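Local structure of metagenomic carboxyl esterase MGS0156 (Uncultured organism, 5D8M) at residues Leu95-Val100 with Val302-Ser307; Asp108-Asp113 with Ala326-Ile331; Lys159-Val164 with Val181-Gly186; Phe204-Pro209 with Glu220-Leu225; Ile260-Tyr265 with Ile317-Tyr322. The protein probably hydrolyses carboxylic ester bonds, as a carboxyl esterase with an alpha/beta-hydrolase fold. All coordinates share one frame; numbering follows the deposited sequence.

In the fold
The contacts are arranged around the parallel sheet of an alpha/beta-hydrolase fold. Interaction 3 lies nearest the middle, about 5 Å from the centre of the chain, where helix 159-170 meets strand 178-184. Interactions 1 and 2 bring residues 95-113, which follow strand 87-92, against 302-331 near the C-terminus; they touch each other, and interactions 3 and 4 are nested between their segments along the chain. Interaction 4 belongs to the insertion after strand 178-184, its centre about 30 Å from that of interaction 2. Interaction 5 packs the excursion after strand 244-248 against 317-322 and touches interaction 1. Early and late parts of the chain thus meet across the intervening sequence.

Interaction 1. Residues Leu95-Val100 with Val302-Ser307; sequences LLAECV and VAMPFS
Met304, present as selenomethionine, reaches across to Ala97 and Val100, joining two loops of the alpha/beta-hydrolase fold: the one that leaves strand 87-92 and the one that follows strand 290-293. In relatives the first usually contributes to the oxyanion hole and the second usually carries the catalytic histidine, so the contact probably lies close to the active site. The tighter part is built round the terminal methyl of Met304. Its chain is bent at both chi2 (-83°) and chi3 (-74°), which curls CE over to the facing loop, where Met304 CE stands 4.0 Å from Ala97 CB and 3.9 Å from Val100 CG2. A small alanine lets the long chain come close to the backbone, while the flexible methionine can follow an irregular surface; the same side chain also rests on His157 at the end of strand 151-157. Val100 follows the short 3-10 turn at 98-99, which the bond from Val100 N to Ala97 O, 3.1 Å, closes. Next to it, Cys99 is tied by a disulfide to Cys213, holding this loop to another. The looser part lies on the other flank of Val100, itself partly exposed to solvent. There the buried Phe306 adds a broad apolar surface; the side chains of Phe306 and Val100 cross at about a right angle, with Phe306 CZ 4.2 Å from Val100 CG2.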
# COMPACT_ATOMS: atom_id res chain seq x y z
N LEU A 95 2.04 6.14 7.15
CA LEU A 95 2.19 7.38 7.89
C LEU A 95 0.93 7.70 8.70
O LEU A 95 -0.17 7.67 8.17
CB LEU A 95 2.49 8.53 6.91
CG LEU A 95 2.92 9.87 7.50
CD1 LEU A 95 4.30 9.71 8.12
CD2 LEU A 95 2.95 10.94 6.41
N LEU A 96 1.12 7.99 9.98
CA LEU A 96 0.05 8.40 10.89
C LEU A 96 -0.93 7.28 11.25
O LEU A 96 -1.87 7.51 12.01
CB LEU A 96 -0.74 9.58 10.30
CG LEU A 96 0.01 10.90 10.22
CD1 LEU A 96 -0.93 12.04 9.81
CD2 LEU A 96 0.67 11.23 11.56
N ALA A 97 -0.73 6.07 10.73
CA ALA A 97 -1.68 4.99 11.02
C ALA A 97 -1.72 4.71 12.52
O ALA A 97 -2.79 4.53 13.14
CB ALA A 97 -1.32 3.74 10.23
N GLU A 98 -0.53 4.75 13.12
CA GLU A 98 -0.41 4.50 14.55
C GLU A 98 -1.22 5.51 15.35
O GLU A 98 -1.80 5.17 16.37
CB GLU A 98 1.06 4.55 14.98
CG GLU A 98 1.28 4.17 16.45
CD GLU A 98 2.73 4.35 16.88
OE1 GLU A 98 3.41 5.25 16.33
OE2 GLU A 98 3.18 3.61 17.78
N CYS A 99 -1.25 6.75 14.87
CA CYS A 99 -1.95 7.83 15.56
C CYS A 99 -3.48 7.69 15.53
O CYS A 99 -4.19 8.26 16.38
CB CYS A 99 -1.54 9.18 14.94
SG CYS A 99 0.28 9.39 14.82
N VAL A 100 -4.02 6.96 14.56
CA VAL A 100 -5.47 6.81 14.50
C VAL A 100 -5.89 5.37 14.82
O VAL A 100 -6.96 4.94 14.42
CB VAL A 100 -6.05 7.23 13.10
CG1 VAL A 100 -5.83 8.74 12.88
CG2 VAL A 100 -5.45 6.42 11.97
N VAL A 302 -8.85 2.08 0.16
CA VAL A 302 -8.31 0.82 -0.35
C VAL A 302 -7.79 -0.09 0.78
O VAL A 302 -7.66 -1.30 0.58
CB VAL A 302 -7.20 1.12 -1.42
CG1 VAL A 302 -5.91 1.68 -0.75
CG2 VAL A 302 -6.92 -0.12 -2.27
N ALA A 303 -7.58 0.44 1.99
CA ALA A 303 -6.88 -0.37 2.99
C ALA A 303 -7.21 -0.09 4.46
O ALA A 303 -6.97 -0.96 5.30
CB ALA A 303 -5.36 -0.23 2.79
N MSE A 304 -7.69 1.11 4.78
CA MSE A 304 -7.90 1.53 6.17
C MSE A 304 -9.37 1.79 6.43
O MSE A 304 -9.89 2.84 6.00
CB MSE A 304 -7.09 2.81 6.49
CG MSE A 304 -5.59 2.60 6.55
SE MSE A 304 -5.03 1.92 8.28
CE MSE A 304 -5.21 3.53 9.37
N PRO A 305 -10.05 0.87 7.13
CA PRO A 305 -11.46 1.06 7.46
C PRO A 305 -11.66 2.09 8.59
O PRO A 305 -10.99 2.01 9.62
CB PRO A 305 -11.91 -0.33 7.92
CG PRO A 305 -10.65 -0.97 8.48
CD PRO A 305 -9.53 -0.42 7.62
N PHE A 306 -12.57 3.03 8.38
CA PHE A 306 -13.02 3.94 9.42
C PHE A 306 -14.53 3.76 9.57
O PHE A 306 -15.27 3.99 8.61
CB PHE A 306 -12.71 5.41 9.06
CG PHE A 306 -11.25 5.76 9.10
CD1 PHE A 306 -10.43 5.48 8.03
CD2 PHE A 306 -10.71 6.42 10.21
CE1 PHE A 306 -9.08 5.81 8.07
CE2 PHE A 306 -9.37 6.76 10.25
CZ PHE A 306 -8.55 6.44 9.18
N SER A 307 -15.01 3.38 10.74
CA SER A 307 -16.45 3.19 10.89
C SER A 307 -17.06 3.73 12.19
O SER A 307 -18.29 3.74 12.34
CB SER A 307 -16.78 1.70 10.74
OG SER A 307 -15.73 0.90 11.26

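Interaction 2. Residues Asp108-Asp113 with Ala326-Ile331; sequences DDARPD and ALLEAI
Ala110 and Leu328 bring the two backbones within 6.6 Å, CA to CA; a turn on in the first segment and one residue on in the second, the CA atoms of Asp113 and Glu329 are 7.2 Å apart. Residues 326-331 are regular helix, whereas 108-110 have helical backbone angles that lead into helix 111-116. The contact thus joins the helix after strand 87-92 to the last modelled helix, 324-338, of the alpha/beta-hydrolase fold. Ala110 CB sits 3.7 Å from Leu328 CD2, and its small methyl suits this close approach to a branched tip. The polar half is more unusual. Asp113 OD2 and Glu329 OE1 are only 2.6 Å apart, with the carboxylate planes turned 32° from each other, and both residues are buried; one of the acids probably holds a proton. Glu329, its CG anti to the backbone N (chi1 -169°), extends so that OE1 is also hydrogen-bonded to His48 NE2, while OE2 pairs with Arg333, which probably offsets part of the gathered negative charge. With an alanine here instead of Asp113, Glu329 OE1 would probably lose its acidic neighbour and a gap would be likely to open beside Glu329 CB. On the sheet side, Leu328 leans on Leu89 of strand 87-92. Helix 34-48 lies along another side of helix 324-338, where Met41 meets Ala330 and Met45 meets Ala326.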
# COMPACT_ATOMS: atom_id res chain seq x y z
N ASP A 108 -8.56 -4.07 8.75
CA ASP A 108 -9.14 -4.73 9.91
C ASP A 108 -10.40 -5.52 9.56
O ASP A 108 -10.62 -6.61 10.07
CB ASP A 108 -9.48 -3.72 11.01
CG ASP A 108 -9.36 -4.31 12.40
OD1 ASP A 108 -8.42 -5.12 12.65
OD2 ASP A 108 -10.18 -3.92 13.26
N ASP A 109 -11.24 -4.95 8.69
CA ASP A 109 -12.48 -5.60 8.32
C ASP A 109 -12.28 -6.71 7.27
O ASP A 109 -13.22 -7.43 6.94
CB ASP A 109 -13.48 -4.56 7.81
CG ASP A 109 -12.95 -3.71 6.63
OD1 ASP A 109 -11.72 -3.70 6.28
OD2 ASP A 109 -13.82 -3.00 6.06
N ALA A 110 -11.06 -6.86 6.76
CA ALA A 110 -10.73 -7.90 5.79
C ALA A 110 -10.13 -9.18 6.39
O ALA A 110 -10.10 -10.23 5.76
CB ALA A 110 -9.76 -7.35 4.74
N ARG A 111 -9.61 -9.09 7.61
CA ARG A 111 -8.90 -10.22 8.20
C ARG A 111 -9.78 -11.43 8.55
O ARG A 111 -9.31 -12.56 8.35
CB ARG A 111 -8.12 -9.73 9.42
CG ARG A 111 -7.05 -8.69 8.99
CD ARG A 111 -6.39 -8.05 10.19
NE ARG A 111 -5.58 -9.02 10.93
CZ ARG A 111 -4.95 -8.75 12.07
NH1 ARG A 111 -5.04 -7.53 12.62
NH2 ARG A 111 -4.23 -9.70 12.67
N PRO A 112 -11.04 -11.24 9.00
CA PRO A 112 -11.86 -12.45 9.16
C PRO A 112 -12.03 -13.25 7.86
O PRO A 112 -11.98 -14.49 7.89
CB PRO A 112 -13.21 -11.89 9.63
CG PRO A 112 -12.84 -10.62 10.37
CD PRO A 112 -11.71 -10.04 9.55
N ASP A 113 -12.19 -12.57 6.73
CA ASP A 113 -12.43 -13.29 5.49
C ASP A 113 -11.19 -14.06 5.06
O ASP A 113 -11.30 -15.19 4.62
CB ASP A 113 -12.87 -12.37 4.35
CG ASP A 113 -12.92 -13.10 3.00
OD1 ASP A 113 -13.93 -13.79 2.75
OD2 ASP A 113 -11.94 -12.97 2.21
N ALA A 326 -12.46 -8.54 -0.14
CA ALA A 326 -12.29 -9.20 -1.42
C ALA A 326 -10.91 -8.89 -1.99
O ALA A 326 -10.24 -9.78 -2.55
CB ALA A 326 -13.36 -8.78 -2.38
N LEU A 327 -10.47 -7.64 -1.83
CA LEU A 327 -9.16 -7.21 -2.31
C LEU A 327 -8.04 -8.01 -1.64
O LEU A 327 -7.15 -8.49 -2.32
CB LEU A 327 -8.93 -5.71 -2.07
CG LEU A 327 -7.62 -5.12 -2.64
CD1 LEU A 327 -7.68 -4.98 -4.19
CD2 LEU A 327 -7.32 -3.75 -2.00
N LEU A 328 -8.10 -8.13 -0.30
CA LEU A 328 -7.05 -8.82 0.43
C LEU A 328 -7.05 -10.32 0.11
O LEU A 328 -6.00 -10.93 -0.04
CB LEU A 328 -7.21 -8.61 1.94
CG LEU A 328 -6.06 -9.10 2.83
CD1 LEU A 328 -4.77 -8.33 2.49
CD2 LEU A 328 -6.41 -8.93 4.32
N GLU A 329 -8.24 -10.92 0.03
CA GLU A 329 -8.33 -12.31 -0.38
C GLU A 329 -7.80 -12.53 -1.80
O GLU A 329 -7.08 -13.51 -2.05
CB GLU A 329 -9.78 -12.81 -0.26
CG GLU A 329 -9.87 -14.32 -0.43
CD GLU A 329 -11.30 -14.84 -0.57
OE1 GLU A 329 -12.25 -14.23 0.01
OE2 GLU A 329 -11.48 -15.86 -1.27
N ALA A 330 -8.12 -11.64 -2.74
CA ALA A 330 -7.59 -11.75 -4.09
C ALA A 330 -6.06 -11.65 -4.09
O ALA A 330 -5.38 -12.40 -4.79
CB ALA A 330 -8.21 -10.66 -5.02
N ILE A 331 -5.54 -10.72 -3.30
CA ILE A 331 -4.09 -10.59 -3.17
C ILE A 331 -3.47 -11.92 -2.71
O ILE A 331 -2.56 -12.43 -3.36
CB ILE A 331 -3.71 -9.47 -2.18
CG1 ILE A 331 -4.03 -8.09 -2.78
CG2 ILE A 331 -2.23 -9.59 -1.71
CD1 ILE A 331 -4.01 -7.00 -1.71

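Interaction 3. Residues Lys159-Val164 with Val181-Gly186; sequences KGAVDV and VVSVAG
Ala161 and Val164, one turn apart on helix 159-170, face the second half of strand 178-184 and the turn after it. Val164 CB is still 5.2 Å from Val181 CG2. From there CG1, anti to the backbone N (chi1 168°), carries on across the gap, and Val164 CG1 meets Val181 CG2 tip to tip at 3.9 Å, a snug meeting of two compact branched side chains. The side chain of Val164 also touches Phe154 and Thr156 of strand 151-157, so its branching lets one residue serve two strands. Helix 159-170 lies in the beta-alpha-beta crossover between strands 151-157 and 178-184, which are neighbours in the parallel sheet. As in other alpha/beta hydrolases, the sharp turn into this helix is probably the nucleophile elbow, and Gly160 is consistent with so tight a turn. Ala161 CB lies 3.5 Å from Ser183 OG and 3.8 Å from Gly186 CA. Alanine suits this closeness, and the chain passes so near that a side chain on Gly186 would collide with both Ala161 and Ser183; glycine is therefore well suited to the turn. Lys159 leaves the other side of the helix to pass alongside helix 220-223. A turn in its last torsion (chi4 -67°) brings Lys159 NZ back to Asp163 OD1, 2.9 Å away, in a salt bridge to the syn lone pair.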
# COMPACT_ATOMS: atom_id res chain seq x y z
N LYS A 159 3.35 4.41 3.34
CA LYS A 159 4.74 4.41 3.80
C LYS A 159 5.21 3.01 4.27
O LYS A 159 6.41 2.71 4.30
CB LYS A 159 4.93 5.44 4.92
CG LYS A 159 6.39 5.58 5.40
CD LYS A 159 6.57 6.78 6.33
CE LYS A 159 7.86 6.64 7.14
NZ LYS A 159 7.76 5.48 8.12
N GLY A 160 4.26 2.16 4.64
CA GLY A 160 4.59 0.81 5.08
C GLY A 160 5.35 0.02 4.04
O GLY A 160 6.21 -0.82 4.35
N ALA A 161 5.04 0.30 2.77
CA ALA A 161 5.71 -0.39 1.68
C ALA A 161 7.19 -0.09 1.66
O ALA A 161 8.00 -0.98 1.42
CB ALA A 161 5.07 0.01 0.33
N VAL A 162 7.57 1.15 1.93
CA VAL A 162 8.99 1.47 1.84
C VAL A 162 9.68 1.23 3.17
O VAL A 162 10.87 0.97 3.16
CB VAL A 162 9.22 2.90 1.34
CG1 VAL A 162 8.69 2.99 -0.11
CG2 VAL A 162 8.52 3.91 2.20
N ASP A 163 8.94 1.25 4.28
CA ASP A 163 9.45 0.70 5.53
C ASP A 163 9.93 -0.76 5.28
O ASP A 163 11.02 -1.14 5.67
CB ASP A 163 8.37 0.71 6.64
CG ASP A 163 8.03 2.11 7.17
OD1 ASP A 163 8.73 3.12 6.85
OD2 ASP A 163 7.04 2.19 7.94
N VAL A 164 9.12 -1.56 4.58
CA VAL A 164 9.47 -2.96 4.33
C VAL A 164 10.62 -3.09 3.32
O VAL A 164 11.55 -3.87 3.55
CB VAL A 164 8.23 -3.77 3.83
CG1 VAL A 164 8.63 -5.14 3.29
CG2 VAL A 164 7.23 -3.97 4.99
N VAL A 181 6.43 -9.33 -1.32
CA VAL A 181 5.93 -8.04 -0.84
C VAL A 181 4.87 -7.53 -1.76
O VAL A 181 5.11 -7.39 -2.95
CB VAL A 181 7.02 -6.96 -0.78
CG1 VAL A 181 6.40 -5.63 -0.32
CG2 VAL A 181 8.17 -7.41 0.14
N VAL A 182 3.70 -7.24 -1.20
CA VAL A 182 2.63 -6.62 -1.95
C VAL A 182 2.46 -5.19 -1.47
O VAL A 182 2.27 -4.94 -0.28
CB VAL A 182 1.31 -7.36 -1.77
CG1 VAL A 182 0.23 -6.69 -2.61
CG2 VAL A 182 1.48 -8.83 -2.17
N SER A 183 2.55 -4.26 -2.40
CA SER A 183 2.35 -2.86 -2.13
C SER A 183 0.91 -2.46 -2.49
O SER A 183 0.48 -2.65 -3.63
CB SER A 183 3.36 -2.04 -2.98
OG SER A 183 3.31 -0.67 -2.66
N VAL A 184 0.19 -1.89 -1.53
CA VAL A 184 -1.15 -1.35 -1.75
C VAL A 184 -1.13 0.17 -1.53
O VAL A 184 -1.00 0.63 -0.40
CB VAL A 184 -2.18 -2.01 -0.79
CG1 VAL A 184 -3.58 -1.55 -1.11
CG2 VAL A 184 -2.07 -3.56 -0.85
N ALA A 185 -1.28 0.93 -2.62
CA ALA A 185 -1.07 2.37 -2.57
C ALA A 185 0.24 2.70 -1.83
O ALA A 185 0.29 3.62 -1.02
CB ALA A 185 -2.26 3.06 -1.90
N GLY A 186 1.29 1.94 -2.13
CA GLY A 186 2.56 2.17 -1.49
C GLY A 186 3.26 3.38 -2.05
O GLY A 186 3.22 3.63 -3.26

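Interaction 4. Residues Phe204-Pro209 with Glu220-Leu225; sequences FAESMP and EALDSL
The insertion between strands 178-184 and 244-248, the place where many alpha/beta hydrolases carry a lid, folds back here on itself: Glu206, near the end of helix 199-207, reaches the first turn of the short helix 220-223. One hydrogen bond crosses the contact, from Ala221 N to Glu206 OE2 at 3.0 Å. The oxygen uses its syn lone pair, and the bond is clearly bent, with an N-H...O angle of 139°. Glu220 N is also near Glu206 OE2, at 3.3 Å, but is poorly directed. A kink at chi2 (-93°) folds the glutamate so that its carboxylate faces these amides. A buried acid suits the start of a helix, where backbone N-H groups lack partners in the preceding turn and the local dipole would be expected to favour negative charge. Replacing Glu206 by a leucine would probably leave Ala221 N without its acceptor and the short helix less firmly held to its neighbour. Glu220 turns its own carboxylate to other amides, those of Glu217 and Gly131, so the two acids need not compete; Glu206 OE1 and Glu220 OE1 remain 5.1 Å apart. Backbone bonding of Glu206 with Gly216 draws the connecting loop in, and Arg129 bonds to the carbonyls of Ala205 and Met208 at the close of helix 199-207. Small Ala221 lets the acid approach, its CB 3.3 Å from Glu206 OE2, while Leu222 CD2 stands 3.9 Å from that same oxygen.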
# COMPACT_ATOMS: atom_id res chain seq x y z
N PHE A 204 6.33 20.63 13.82
CA PHE A 204 5.31 20.68 14.86
C PHE A 204 4.46 19.41 14.86
O PHE A 204 4.13 18.86 15.91
CB PHE A 204 4.44 21.93 14.68
CG PHE A 204 2.99 21.69 14.97
CD1 PHE A 204 2.54 21.59 16.28
CD2 PHE A 204 2.08 21.57 13.93
CE1 PHE A 204 1.20 21.36 16.54
CE2 PHE A 204 0.73 21.35 14.19
CZ PHE A 204 0.30 21.24 15.49
N ALA A 205 4.09 18.94 13.67
CA ALA A 205 3.29 17.73 13.55
C ALA A 205 4.06 16.52 14.08
O ALA A 205 3.49 15.61 14.68
CB ALA A 205 2.89 17.51 12.10
N GLU A 206 5.36 16.52 13.83
CA GLU A 206 6.21 15.41 14.27
C GLU A 206 6.29 15.32 15.79
O GLU A 206 6.30 14.23 16.34
CB GLU A 206 7.61 15.57 13.69
CG GLU A 206 7.71 15.19 12.22
CD GLU A 206 8.10 13.74 12.01
OE1 GLU A 206 8.08 12.97 13.01
OE2 GLU A 206 8.44 13.39 10.86
N SER A 207 6.31 16.47 16.46
CA SER A 207 6.68 16.52 17.86
C SER A 207 5.53 16.75 18.84
O SER A 207 5.72 16.69 20.06
CB SER A 207 7.73 17.61 18.06
OG SER A 207 7.26 18.86 17.58
N MSE A 208 4.33 17.01 18.33
CA MSE A 208 3.23 17.32 19.25
C MSE A 208 2.78 16.06 19.98
O MSE A 208 2.71 14.98 19.39
CB MSE A 208 2.06 17.97 18.51
CG MSE A 208 1.45 17.13 17.43
SE MSE A 208 -0.24 17.90 16.83
CE MSE A 208 -1.10 17.97 18.58
N PRO A 209 2.47 16.20 21.27
CA PRO A 209 2.07 15.06 22.12
C PRO A 209 0.73 14.47 21.70
O PRO A 209 -0.27 15.18 21.60
CB PRO A 209 1.98 15.69 23.52
CG PRO A 209 1.72 17.13 23.26
CD PRO A 209 2.47 17.47 22.01
N GLU A 220 11.74 13.20 10.36
CA GLU A 220 12.18 11.86 9.92
C GLU A 220 11.15 11.10 9.07
O GLU A 220 11.49 10.48 8.05
CB GLU A 220 12.59 11.01 11.13
CG GLU A 220 11.51 10.77 12.21
CD GLU A 220 12.00 9.86 13.37
OE1 GLU A 220 12.26 10.38 14.48
OE2 GLU A 220 12.12 8.63 13.18
N ALA A 221 9.89 11.14 9.48
CA ALA A 221 8.83 10.42 8.76
C ALA A 221 8.62 10.98 7.34
O ALA A 221 8.54 10.22 6.36
CB ALA A 221 7.53 10.50 9.56
N LEU A 222 8.54 12.31 7.24
CA LEU A 222 8.37 12.96 5.93
C LEU A 222 9.62 12.87 5.07
O LEU A 222 9.51 12.76 3.85
CB LEU A 222 7.96 14.43 6.09
CG LEU A 222 6.47 14.68 6.35
CD1 LEU A 222 5.59 13.83 5.45
CD2 LEU A 222 6.17 14.38 7.82
N ASP A 223 10.80 12.93 5.68
CA ASP A 223 12.04 12.74 4.92
C ASP A 223 12.02 11.43 4.13
O ASP A 223 12.55 11.33 3.02
CB ASP A 223 13.26 12.73 5.84
CG ASP A 223 13.51 14.07 6.49
OD1 ASP A 223 12.93 15.09 6.05
OD2 ASP A 223 14.29 14.10 7.47
N SER A 224 11.39 10.43 4.72
CA SER A 224 11.34 9.11 4.11
C SER A 224 10.41 9.09 2.91
O SER A 224 10.46 8.16 2.11
CB SER A 224 10.89 8.07 5.14
OG SER A 224 11.86 7.90 6.14
N LEU A 225 9.54 10.10 2.82
CA LEU A 225 8.56 10.17 1.74
C LEU A 225 8.90 11.18 0.65
O LEU A 225 8.13 11.36 -0.29
CB LEU A 225 7.18 10.50 2.33
CG LEU A 225 6.66 9.34 3.20
CD1 LEU A 225 5.37 9.72 3.95
CD2 LEU A 225 6.46 8.13 2.29

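Interaction 5. Residues Ile260-Tyr265 with Ile317-Tyr322; sequences ILRPFY and ISKNSY
Ile317, the first residue to leave helix 312-316, packs its CG1 4.0 Å from Ile260 CG2 in the excursion after strand 244-248 of this alpha/beta hydrolase. With CG1 anti to its own carbonyl carbon (chi1 -56°), Ile317 also carries CD1 to the ring of Phe306, so that it lines the apolar side of the loop. Ser318 follows, a small polar residue whose OG accepts from Ala259 N and shares a water at 3.0 Å. Arg262 NH2 donates to that water at 3.2 Å, the water lying in the guanidinium plane at its edge. Lys319 then runs past that edge, with its CE 4.3 Å from Arg262 NH2; the charged atoms Arg262 NH2 and Lys319 NZ are 5.5 Å apart. Asn320 bonds through OD1 to Phe306 N and through ND2 to Met304 O, tying this loop to 302-307. The chemistry divides: a single isoleucine pair supplies the apolar grip, and beyond it water spans the gap. Lys319 makes a long, weak ion pair with Glu256, and the two positive ends probably stay apart, Arg262 being held by Arg254 O and bridged to Ser318 by the water.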
# COMPACT_ATOMS: atom_id res chain seq x y z
N ILE A 260 -11.62 14.83 3.06
CA ILE A 260 -10.38 15.22 3.72
C ILE A 260 -9.20 15.14 2.73
O ILE A 260 -8.23 15.88 2.87
CB ILE A 260 -10.09 14.32 4.96
CG1 ILE A 260 -9.00 14.94 5.84
CG2 ILE A 260 -9.74 12.88 4.56
CD1 ILE A 260 -9.52 16.00 6.76
N LEU A 261 -9.32 14.28 1.72
CA LEU A 261 -8.24 14.06 0.77
C LEU A 261 -8.35 14.96 -0.47
O LEU A 261 -7.38 15.14 -1.20
CB LEU A 261 -8.22 12.60 0.32
CG LEU A 261 -7.96 11.55 1.40
CD1 LEU A 261 -8.01 10.18 0.73
CD2 LEU A 261 -6.61 11.77 2.11
N ARG A 262 -9.52 15.53 -0.70
CA ARG A 262 -9.71 16.31 -1.92
C ARG A 262 -8.75 17.49 -2.11
O ARG A 262 -8.29 17.70 -3.22
CB ARG A 262 -11.15 16.82 -2.01
CG ARG A 262 -12.13 15.69 -2.24
CD ARG A 262 -13.42 16.21 -2.87
NE ARG A 262 -14.39 15.14 -2.96
CZ ARG A 262 -15.42 15.00 -2.14
NH1 ARG A 262 -15.65 15.90 -1.19
NH2 ARG A 262 -16.25 13.97 -2.30
N PRO A 263 -8.46 18.26 -1.05
CA PRO A 263 -7.49 19.33 -1.30
C PRO A 263 -6.12 18.82 -1.79
O PRO A 263 -5.45 19.51 -2.57
CB PRO A 263 -7.35 20.01 0.07
CG PRO A 263 -8.66 19.77 0.74
CD PRO A 263 -9.05 18.37 0.31
N PHE A 264 -5.72 17.64 -1.34
CA PHE A 264 -4.43 17.08 -1.74
C PHE A 264 -4.57 16.44 -3.10
O PHE A 264 -3.68 16.57 -3.94
CB PHE A 264 -3.92 16.09 -0.68
CG PHE A 264 -3.90 16.69 0.70
CD1 PHE A 264 -2.91 17.60 1.06
CD2 PHE A 264 -4.93 16.43 1.61
CE1 PHE A 264 -2.90 18.21 2.33
CE2 PHE A 264 -4.94 17.03 2.88
CZ PHE A 264 -3.93 17.92 3.25
N TYR A 265 -5.70 15.76 -3.33
CA TYR A 265 -6.03 15.28 -4.66
C TYR A 265 -5.91 16.39 -5.71
O TYR A 265 -5.43 16.17 -6.82
CB TYR A 265 -7.45 14.71 -4.69
CG TYR A 265 -7.91 14.34 -6.08
CD1 TYR A 265 -7.68 13.06 -6.59
CD2 TYR A 265 -8.58 15.25 -6.87
CE1 TYR A 265 -8.11 12.72 -7.86
CE2 TYR A 265 -9.01 14.92 -8.14
CZ TYR A 265 -8.77 13.66 -8.62
OH TYR A 265 -9.21 13.35 -9.89
N ILE A 317 -13.62 11.54 6.36
CA ILE A 317 -13.18 10.44 5.52
C ILE A 317 -14.44 9.86 4.87
O ILE A 317 -14.87 8.74 5.15
CB ILE A 317 -12.39 9.42 6.35
CG1 ILE A 317 -11.22 10.15 7.03
CG2 ILE A 317 -11.87 8.24 5.49
CD1 ILE A 317 -10.45 9.33 8.02
N SER A 318 -15.03 10.67 3.99
CA SER A 318 -16.41 10.50 3.54
C SER A 318 -16.61 9.47 2.42
O SER A 318 -17.74 9.18 2.07
CB SER A 318 -16.94 11.85 3.05
OG SER A 318 -16.16 12.28 1.95
N LYS A 319 -15.54 8.93 1.85
CA LYS A 319 -15.70 7.95 0.77
C LYS A 319 -14.87 6.69 1.07
O LYS A 319 -14.07 6.26 0.24
CB LYS A 319 -15.29 8.57 -0.57
CG LYS A 319 -16.21 9.74 -1.02
CD LYS A 319 -17.63 9.23 -1.29
CE LYS A 319 -18.56 10.38 -1.69
NZ LYS A 319 -19.93 9.88 -2.02
N ASN A 320 -15.07 6.11 2.25
CA ASN A 320 -14.22 5.05 2.77
C ASN A 320 -14.67 3.64 2.37
O ASN A 320 -13.99 2.66 2.66
CB ASN A 320 -14.16 5.16 4.30
CG ASN A 320 -13.08 4.29 4.92
OD1 ASN A 320 -13.37 3.38 5.70
ND2 ASN A 320 -11.84 4.56 4.58
N SER A 321 -15.82 3.56 1.71
CA SER A 321 -16.36 2.27 1.30
C SER A 321 -15.60 1.68 0.12
O SER A 321 -15.45 2.33 -0.92
CB SER A 321 -17.84 2.40 0.95
OG SER A 321 -18.59 2.77 2.09
N TYR A 322 -15.10 0.46 0.30
CA TYR A 322 -14.42 -0.28 -0.76
C TYR A 322 -14.40 -1.75 -0.32
O TYR A 322 -14.34 -2.03 0.88
CB TYR A 322 -12.99 0.22 -1.02
CG TYR A 322 -12.36 -0.49 -2.19
CD1 TYR A 322 -12.67 -0.10 -3.51
CD2 TYR A 322 -11.51 -1.57 -2.01
CE1 TYR A 322 -12.13 -0.77 -4.59
CE2 TYR A 322 -10.98 -2.25 -3.09
CZ TYR A 322 -11.29 -1.84 -4.37
OH TYR A 322 -10.76 -2.53 -5.42
O HOH W 1 -18.11 13.91 0.29